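Long-range contact in desmoplakin (Homo sapiens, PDB 3R6N), which probably helps link desmosomal adhesion complexes to intermediate filaments, its plakin domain forming a rigid array of spectrin repeats with an SH3 domain: residues 35-40 with 94-99. Sequence-based numbering, arbitrary orientation.
Sequences ASVEQH and QLQNII
Where Val37 faces Gln96, the short helical segments 35-40 and 94-99 run nearly antiparallel, at 154° between their directions, with axes 10.2 Å apart at closest approach. Val37 is the residue of segment 35-40 that meets three side chains. CG1, anti to the backbone N (chi1 179°), reaches the aliphatic base of Gln96, 3.7 Å from Gln96 CB. CG2, beside the backbone N, meets the apolar side chains, with Leu95 CD2 at 4.0 Å from Val37 CG2 and Ile99 CD1 more loosely placed. A short, branched valine suits this position because one methyl can pack on the Gln96 stem while the other lies against Leu95 and Ile99. Leu95 and Ile99, one helical turn apart, both point toward segment 35-40; Leu95 also touches the loop residue Trp30 and Ile170 of helix 167-225, and Ile99 touches Val32, also in a loop, and Tyr173 of that helix.

Beside this layer the contact turns polar. Gln96 suits the boundary because its CB and CG pack on valine while its chain, extended beyond CG, carries the amide on toward Glu38. Glu38 instead bends at chi2 (63°), and Glu38 OE1 comes to 3.1 Å from Gln96 NE2, the carboxylate and amide planes only 19° apart. The other carboxylate oxygen, OE2, makes a weak hydrogen bond to Asn42 on the next turn. Helices 34-64 and 68-117 thus pair through a buried aliphatic seam edged by polar groups, an amphipathic pattern characteristic of spectrin-repeat helical bundles; cohesion here rests mainly on apolar burial, and the nearby amide may temper the carboxylate's charge.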
loop_
_atom_site.group_PDB
_atom_site.type_symbol
_atom_site.label_atom_id
_atom_site.label_comp_id
_atom_site.label_asym_id
_atom_site.label_seq_id
_atom_site.Cartn_x
_atom_site.Cartn_y
_atom_site.Cartn_z
ATOM N N ALA A 35 -23.058 -28.349 -22.605
ATOM C CA ALA A 35 -23.519 -29.728 -22.722
ATOM C C ALA A 35 -24.765 -29.832 -23.601
ATOM O O ALA A 35 -24.943 -30.814 -24.319
ATOM C CB ALA A 35 -23.785 -30.316 -21.345
ATOM N N SER A 36 -25.624 -28.818 -23.533
ATOM C CA SER A 36 -26.808 -28.741 -24.383
ATOM C C SER A 36 -26.403 -28.433 -25.817
ATOM O O SER A 36 -26.756 -29.159 -26.747
ATOM C CB SER A 36 -27.760 -27.650 -23.888
ATOM O OG SER A 36 -28.237 -27.929 -22.585
ATOM N N VAL A 37 -25.663 -27.341 -25.982
ATOM C CA VAL A 37 -25.145 -26.942 -27.284
ATOM C C VAL A 37 -24.564 -28.141 -28.032
ATOM O O VAL A 37 -24.748 -28.272 -29.239
ATOM C CB VAL A 37 -24.070 -25.837 -27.145
ATOM C CG1 VAL A 37 -23.530 -25.442 -28.504
ATOM C CG2 VAL A 37 -24.639 -24.620 -26.430
ATOM N N GLU A 38 -23.879 -29.021 -27.308
ATOM C CA GLU A 38 -23.245 -30.187 -27.917
ATOM C C GLU A 38 -24.261 -31.186 -28.461
ATOM O O GLU A 38 -24.098 -31.707 -29.562
ATOM C CB GLU A 38 -22.318 -30.882 -26.915
ATOM C CG GLU A 38 -21.692 -32.167 -27.440
ATOM C CD GLU A 38 -20.797 -31.931 -28.646
ATOM O OE1 GLU A 38 -20.112 -30.889 -28.684
ATOM O OE2 GLU A 38 -20.780 -32.783 -29.560
ATOM N N GLN A 39 -25.305 -31.454 -27.683
ATOM C CA GLN A 39 -26.328 -32.415 -28.082
ATOM C C GLN A 39 -27.225 -31.846 -29.173
ATOM O O GLN A 39 -27.853 -32.593 -29.921
ATOM C CB GLN A 39 -27.165 -32.840 -26.875
ATOM C CG GLN A 39 -26.359 -33.528 -25.787
ATOM C CD GLN A 39 -27.080 -33.555 -24.452
ATOM O OE1 GLN A 39 -28.300 -33.391 -24.386
ATOM N NE2 GLN A 39 -26.325 -33.757 -23.376
ATOM N N HIS A 40 -27.282 -30.521 -29.258
ATOM C CA HIS A 40 -28.059 -29.853 -30.295
ATOM C C HIS A 40 -27.309 -29.855 -31.625
ATOM O O HIS A 40 -27.920 -29.870 -32.692
ATOM C CB HIS A 40 -28.408 -28.426 -29.870
ATOM C CG HIS A 40 -29.365 -28.355 -28.720
ATOM N ND1 HIS A 40 -29.463 -27.251 -27.896
ATOM C CD2 HIS A 40 -30.268 -29.249 -28.254
ATOM C CE1 HIS A 40 -30.384 -27.471 -26.975
ATOM N NE2 HIS A 40 -30.888 -28.678 -27.171
ATOM N N GLN A 94 -21.410 -21.028 -34.382
ATOM C CA GLN A 94 -21.038 -19.714 -33.874
ATOM C C GLN A 94 -21.224 -19.642 -32.364
ATOM O O GLN A 94 -20.373 -19.106 -31.655
ATOM C CB GLN A 94 -21.870 -18.619 -34.549
ATOM C CG GLN A 94 -21.719 -18.539 -36.063
ATOM C CD GLN A 94 -22.583 -17.450 -36.675
ATOM O OE1 GLN A 94 -23.790 -17.389 -36.438
ATOM N NE2 GLN A 94 -21.964 -16.581 -37.466
ATOM N N LEU A 95 -22.339 -20.184 -31.878
ATOM C CA LEU A 95 -22.636 -20.177 -30.447
ATOM C C LEU A 95 -21.580 -20.942 -29.665
ATOM O O LEU A 95 -20.943 -20.392 -28.765
ATOM C CB LEU A 95 -24.013 -20.782 -30.168
ATOM C CG LEU A 95 -24.496 -20.708 -28.716
ATOM C CD1 LEU A 95 -24.640 -19.263 -28.280
ATOM C CD2 LEU A 95 -25.810 -21.451 -28.531
ATOM N N GLN A 96 -21.400 -22.212 -30.013
ATOM C CA GLN A 96 -20.447 -23.062 -29.316
ATOM C C GLN A 96 -19.092 -22.372 -29.209
ATOM O O GLN A 96 -18.503 -22.315 -28.129
ATOM C CB GLN A 96 -20.303 -24.408 -30.020
ATOM C CG GLN A 96 -19.628 -25.479 -29.178
ATOM C CD GLN A 96 -19.376 -26.756 -29.956
ATOM O OE1 GLN A 96 -18.685 -26.748 -30.976
ATOM N NE2 GLN A 96 -19.938 -27.862 -29.479
ATOM N N ASN A 97 -18.602 -21.838 -30.322
ATOM C CA ASN A 97 -17.331 -21.125 -30.307
ATOM C C ASN A 97 -17.311 -20.002 -29.280
ATOM O O ASN A 97 -16.500 -20.011 -28.355
ATOM C CB ASN A 97 -16.990 -20.574 -31.690
ATOM C CG ASN A 97 -16.442 -21.638 -32.623
ATOM O OD1 ASN A 97 -16.805 -22.812 -32.528
ATOM N ND2 ASN A 97 -15.556 -21.233 -33.526
ATOM N N ILE A 98 -18.215 -19.042 -29.441
ATOM C CA ILE A 98 -18.233 -17.860 -28.583
ATOM C C ILE A 98 -18.346 -18.225 -27.104
ATOM O O ILE A 98 -17.737 -17.575 -26.256
ATOM C CB ILE A 98 -19.357 -16.866 -28.978
ATOM C CG1 ILE A 98 -19.088 -15.489 -28.370
ATOM C CG2 ILE A 98 -20.725 -17.394 -28.572
ATOM C CD1 ILE A 98 -17.842 -14.824 -28.909
ATOM N N ILE A 99 -19.108 -19.269 -26.796
ATOM C CA ILE A 99 -19.289 -19.680 -25.407
ATOM C C ILE A 99 -18.057 -20.385 -24.854
ATOM O O ILE A 99 -17.578 -20.048 -23.778
ATOM C CB ILE A 99 -20.512 -20.586 -25.238
ATOM C CG1 ILE A 99 -21.766 -19.865 -25.720
ATOM C CG2 ILE A 99 -20.674 -20.993 -23.784
ATOM C CD1 ILE A 99 -23.030 -20.640 -25.477
#